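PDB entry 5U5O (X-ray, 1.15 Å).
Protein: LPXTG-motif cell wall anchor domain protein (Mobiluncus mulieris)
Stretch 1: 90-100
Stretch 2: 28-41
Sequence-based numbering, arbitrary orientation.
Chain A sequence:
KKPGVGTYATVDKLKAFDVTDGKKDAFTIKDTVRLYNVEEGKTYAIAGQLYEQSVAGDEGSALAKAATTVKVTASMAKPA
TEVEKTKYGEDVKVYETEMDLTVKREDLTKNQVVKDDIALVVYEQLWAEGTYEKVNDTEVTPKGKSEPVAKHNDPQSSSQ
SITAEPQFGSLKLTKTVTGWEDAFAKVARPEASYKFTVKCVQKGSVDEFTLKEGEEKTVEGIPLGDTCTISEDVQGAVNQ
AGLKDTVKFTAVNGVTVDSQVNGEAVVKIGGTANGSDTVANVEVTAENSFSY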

# COMPACT_ATOMS: atom_id res chain seq x y z
N GLU A 90 28.16 -25.86 -2.09
CA GLU A 90 28.69 -25.19 -3.28
C GLU A 90 28.37 -25.95 -4.56
O GLU A 90 28.32 -25.34 -5.63
CB GLU A 90 30.19 -24.90 -3.13
CG GLU A 90 30.42 -23.69 -2.23
CD GLU A 90 31.81 -23.09 -2.29
OE1 GLU A 90 32.78 -23.82 -2.61
OE2 GLU A 90 31.94 -21.88 -2.00
N ASP A 91 28.14 -27.25 -4.45
CA ASP A 91 27.77 -28.10 -5.58
C ASP A 91 26.28 -28.30 -5.79
O ASP A 91 25.89 -29.15 -6.59
CB ASP A 91 28.47 -29.48 -5.47
CG ASP A 91 27.93 -30.33 -4.33
OD1 ASP A 91 27.14 -29.85 -3.50
OD2 ASP A 91 28.36 -31.51 -4.21
N VAL A 92 25.44 -27.52 -5.10
CA VAL A 92 23.99 -27.63 -5.32
C VAL A 92 23.62 -27.45 -6.79
O VAL A 92 24.16 -26.58 -7.46
CB VAL A 92 23.20 -26.65 -4.42
CG1 VAL A 92 23.46 -25.19 -4.76
CG2 VAL A 92 21.71 -26.94 -4.46
N LYS A 93 22.75 -28.33 -7.27
CA LYS A 93 22.25 -28.27 -8.63
C LYS A 93 20.89 -27.59 -8.57
O LYS A 93 19.98 -28.03 -7.89
CB LYS A 93 22.15 -29.66 -9.26
CG LYS A 93 23.54 -30.27 -9.47
CD LYS A 93 23.47 -31.69 -10.02
CE LYS A 93 24.82 -32.38 -10.00
NZ LYS A 93 25.78 -31.80 -10.98
N VAL A 94 20.76 -26.48 -9.32
CA VAL A 94 19.55 -25.62 -9.31
C VAL A 94 18.87 -25.67 -10.66
O VAL A 94 19.53 -25.52 -11.67
CB VAL A 94 19.88 -24.17 -8.94
CG1 VAL A 94 18.60 -23.36 -8.78
CG2 VAL A 94 20.72 -24.11 -7.67
N TYR A 95 17.59 -26.00 -10.62
CA TYR A 95 16.75 -26.02 -11.82
C TYR A 95 15.62 -25.02 -11.63
O TYR A 95 14.93 -25.04 -10.62
CB TYR A 95 16.19 -27.40 -12.05
CG TYR A 95 17.27 -28.44 -12.23
CD1 TYR A 95 17.88 -29.05 -11.13
CD2 TYR A 95 17.70 -28.82 -13.50
CE1 TYR A 95 18.87 -30.00 -11.30
CE2 TYR A 95 18.69 -29.79 -13.66
CZ TYR A 95 19.28 -30.37 -12.55
OH TYR A 95 20.26 -31.31 -12.72
N GLU A 96 15.39 -24.17 -12.64
CA GLU A 96 14.45 -23.05 -12.52
C GLU A 96 13.24 -23.22 -13.40
O GLU A 96 13.34 -23.65 -14.54
CB GLU A 96 15.17 -21.77 -12.84
CG GLU A 96 14.35 -20.51 -12.56
CD GLU A 96 15.14 -19.25 -12.82
OE1 GLU A 96 15.86 -18.78 -11.93
OE2 GLU A 96 14.96 -18.65 -13.91
N THR A 97 12.08 -22.92 -12.82
CA THR A 97 10.84 -22.79 -13.60
C THR A 97 10.06 -21.64 -13.00
O THR A 97 10.59 -20.91 -12.17
CB THR A 97 10.07 -24.12 -13.61
OG1 THR A 97 8.96 -24.01 -14.51
CG2 THR A 97 9.58 -24.52 -12.23
N GLU A 98 8.84 -21.41 -13.47
CA GLU A 98 8.05 -20.30 -12.92
C GLU A 98 6.57 -20.57 -12.93
O GLU A 98 6.09 -21.41 -13.70
CB GLU A 98 8.34 -19.00 -13.67
CG GLU A 98 7.96 -19.03 -15.13
CD GLU A 98 8.33 -17.74 -15.84
OE1 GLU A 98 9.52 -17.58 -16.17
OE2 GLU A 98 7.44 -16.90 -16.06
N MET A 99 5.85 -19.86 -12.07
CA MET A 99 4.39 -19.87 -12.07
C MET A 99 3.90 -18.46 -11.77
O MET A 99 4.62 -17.66 -11.19
CB MET A 99 3.80 -20.88 -11.07
CG MET A 99 4.62 -21.11 -9.80
SD MET A 99 3.71 -21.98 -8.49
CE MET A 99 3.15 -23.44 -9.38
N ASP A 100 2.68 -18.16 -12.22
CA ASP A 100 2.05 -16.87 -11.95
C ASP A 100 1.05 -16.96 -10.82
O ASP A 100 0.28 -17.92 -10.74
CB ASP A 100 1.32 -16.38 -13.20
CG ASP A 100 2.25 -15.89 -14.29
OD1 ASP A 100 3.44 -15.61 -14.06
OD2 ASP A 100 1.72 -15.66 -15.41
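Stretch 2 28-41: TIKDTVRLYNVEEG

Stretch 2 lies beside stretch 1 as its antiparallel neighbour in a sheet. Residues 28-36 run as a strand, entering from earlier in the chain, against strand 94-100; the N-to-C directions differ by 152° and the axes approach to 4.5 Å. Backbone angles stay extended through Tyr36, then Asn37 turns to phi/psi 60/40 and the strand gives way to a loop.

The register pairs Val94 with Tyr36, Tyr95 with Leu35, Glu96 with Arg34, Thr97 with Val33, Glu98 with Thr32, Met99 with Asp31 and Asp100 with Lys30. Tyr95, Thr97 and Met99 form the hydrogen-bonded pairs, each with two bonds: Leu35 N to Tyr95 O at 2.8 Å and Tyr95 N to Leu35 O at 2.9 Å, Val33 N to Thr97 O at 2.8 Å and Thr97 N to Val33 O at 3.0 Å, Asp31 N to Met99 O at 2.8 Å and Met99 N to Asp31 O at 2.9 Å. Between them the alpha carbons face carbonyls, as where Glu96 CA lies 3.3 Å from Val33 O.

At the end of the ladder a side chain replaces the backbone. Asn37 N still donates to Lys93 O at 2.8 Å, but the return bond, Lys93 N to Asn37 OD1 at 2.9 Å, uses the carboxamide. The Asn37 CA-to-CB bond points away from stretch 1; chi1 m (-70°) and chi2 -25° bring the end of the side chain back. One water joins Asn37 ND2 to Asp91 OD1, and another joins Asn37 OD1 to Asp91 O.

On the face carrying Glu96 and Arg34, charge is paired directly across the strands. Glu96 extends with chi1 and chi2 both t, while Arg34 folds through three successive m rotamers, so that NH1 donates to Glu96 OE1 at 2.8 Å in a salt bridge near the guanidinium plane. The same fold lays one face of the guanidinium over Val94, whose CG1 is 3.5 Å from Arg34 NE. Val94, chi1 t, also puts CG2 3.8 Å from Tyr36 CD1, at the edge of that ring. Farther along, Glu98, chi1 p, makes a diagonal, long salt bridge to the fully extended Lys30, OE1 to NZ 4.0 Å. A water ties Glu98 OE1 to Thr32 OG1.

The other face carries Tyr95, Leu35, Thr97, Val33, Met99 and Asp31. Tyr95, with chi1 m and chi2 83°, reaches past its partner Leu35 to the loop: CD1 is 3.5 Å from Val38 CG2, and OH donates to Glu40 OE2 at 2.7 Å. Glu40 meets it with chi1 m and chi2 t, so an aromatic ring bridges strand and loop. Met99 has an off-rotamer chi1 of 32°; its CG lies 3.9 Å from Val33 CG2 and its SD 3.4 Å from Asp31 OD2. The rule to read here is that cross-strand pairing sets the neighbours, while rotamers carry longer side chains to partners beyond it.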

# COMPACT_ATOMS: atom_id res chain seq x y z
N THR A 28 -0.08 -9.48 -11.22
CA THR A 28 0.49 -10.80 -11.38
C THR A 28 1.85 -10.84 -10.72
O THR A 28 2.76 -10.09 -11.10
CB THR A 28 0.64 -11.19 -12.85
OG1 THR A 28 -0.66 -11.24 -13.45
CG2 THR A 28 1.29 -12.57 -12.98
N ILE A 29 1.96 -11.69 -9.70
CA ILE A 29 3.23 -12.00 -9.06
C ILE A 29 3.88 -13.14 -9.86
O ILE A 29 3.30 -14.23 -10.00
CB ILE A 29 3.03 -12.35 -7.57
CG1 ILE A 29 2.69 -11.11 -6.73
CG2 ILE A 29 4.31 -12.95 -6.99
CD1 ILE A 29 1.38 -10.41 -7.06
N LYS A 30 5.04 -12.85 -10.46
CA LYS A 30 5.89 -13.89 -11.04
C LYS A 30 6.62 -14.61 -9.89
O LYS A 30 7.41 -14.01 -9.16
CB LYS A 30 6.91 -13.29 -11.99
CG LYS A 30 7.69 -14.33 -12.77
CD LYS A 30 8.84 -13.65 -13.48
CE LYS A 30 9.56 -14.59 -14.41
NZ LYS A 30 10.53 -13.84 -15.25
N ASP A 31 6.34 -15.90 -9.79
CA ASP A 31 6.93 -16.77 -8.76
C ASP A 31 7.96 -17.65 -9.46
O ASP A 31 7.61 -18.62 -10.11
CB ASP A 31 5.79 -17.55 -8.16
CG ASP A 31 6.24 -18.65 -7.20
OD1 ASP A 31 7.43 -18.71 -6.75
OD2 ASP A 31 5.29 -19.40 -6.88
N THR A 32 9.21 -17.19 -9.44
CA THR A 32 10.31 -17.94 -10.04
C THR A 32 10.74 -19.01 -9.04
O THR A 32 11.19 -18.69 -7.95
CB THR A 32 11.47 -17.04 -10.44
OG1 THR A 32 11.01 -16.09 -11.40
CG2 THR A 32 12.60 -17.80 -11.08
N VAL A 33 10.54 -20.26 -9.44
CA VAL A 33 10.77 -21.42 -8.57
C VAL A 33 12.13 -22.06 -8.84
O VAL A 33 12.50 -22.31 -9.96
CB VAL A 33 9.64 -22.43 -8.77
CG1 VAL A 33 9.83 -23.61 -7.82
CG2 VAL A 33 8.26 -21.77 -8.57
N ARG A 34 12.88 -22.24 -7.75
CA ARG A 34 14.24 -22.80 -7.79
C ARG A 34 14.21 -24.18 -7.11
O ARG A 34 13.87 -24.27 -5.94
CB ARG A 34 15.19 -21.85 -7.08
CG ARG A 34 15.11 -20.39 -7.51
CD ARG A 34 16.00 -20.12 -8.70
NE ARG A 34 17.43 -20.08 -8.34
CZ ARG A 34 18.42 -19.80 -9.18
NH1 ARG A 34 18.15 -19.49 -10.45
NH2 ARG A 34 19.70 -19.79 -8.78
N LEU A 35 14.49 -25.20 -7.91
CA LEU A 35 14.48 -26.58 -7.42
C LEU A 35 15.91 -27.03 -7.18
O LEU A 35 16.75 -26.95 -8.06
CB LEU A 35 13.82 -27.50 -8.40
CG LEU A 35 12.39 -27.12 -8.81
CD1 LEU A 35 11.84 -28.10 -9.84
CD2 LEU A 35 11.44 -27.02 -7.63
N TYR A 36 16.18 -27.53 -5.96
CA TYR A 36 17.55 -27.84 -5.49
C TYR A 36 17.77 -29.34 -5.39
O TYR A 36 16.98 -30.01 -4.74
CB TYR A 36 17.81 -27.21 -4.13
CG TYR A 36 17.49 -25.74 -4.07
CD1 TYR A 36 18.06 -24.86 -4.99
CD2 TYR A 36 16.65 -25.24 -3.12
CE1 TYR A 36 17.79 -23.51 -4.95
CE2 TYR A 36 16.34 -23.87 -3.08
CZ TYR A 36 16.95 -23.03 -3.99
OH TYR A 36 16.64 -21.67 -3.97
N ASN A 37 18.74 -29.83 -6.15
CA ASN A 37 19.17 -31.25 -6.01
C ASN A 37 18.02 -32.21 -6.29
O ASN A 37 17.90 -33.27 -5.64
CB ASN A 37 19.86 -31.52 -4.65
CG ASN A 37 21.19 -30.85 -4.59
OD1 ASN A 37 21.83 -30.58 -5.60
ND2 ASN A 37 21.69 -30.68 -3.37
N VAL A 38 17.22 -31.88 -7.31
CA VAL A 38 16.18 -32.74 -7.82
C VAL A 38 16.77 -33.61 -8.92
O VAL A 38 17.87 -33.36 -9.41
CB VAL A 38 14.98 -31.91 -8.36
CG1 VAL A 38 14.15 -31.40 -7.20
CG2 VAL A 38 15.39 -30.76 -9.28
N GLU A 39 16.02 -34.62 -9.32
CA GLU A 39 16.51 -35.62 -10.25
C GLU A 39 15.98 -35.33 -11.67
O GLU A 39 14.77 -35.30 -11.91
CB GLU A 39 16.06 -37.01 -9.81
CG GLU A 39 16.57 -38.12 -10.70
CD GLU A 39 16.27 -39.52 -10.14
OE1 GLU A 39 16.48 -39.76 -8.93
OE2 GLU A 39 15.83 -40.37 -10.93
N GLU A 40 16.91 -35.21 -12.61
CA GLU A 40 16.54 -35.07 -14.03
C GLU A 40 15.77 -36.30 -14.47
O GLU A 40 16.14 -37.43 -14.15
CB GLU A 40 17.78 -34.86 -14.90
CG GLU A 40 18.49 -33.54 -14.64
CD GLU A 40 19.75 -33.33 -15.46
OE1 GLU A 40 20.01 -34.07 -16.43
OE2 GLU A 40 20.49 -32.39 -15.13
N GLY A 41 14.68 -36.06 -15.19
CA GLY A 41 13.79 -37.10 -15.67
C GLY A 41 12.61 -37.43 -14.78
O GLY A 41 11.70 -38.14 -15.21
O HOH W 1 11.60 -17.11 -14.20
O HOH W 2 24.38 -29.74 -2.68
O HOH W 3 24.46 -31.51 -6.02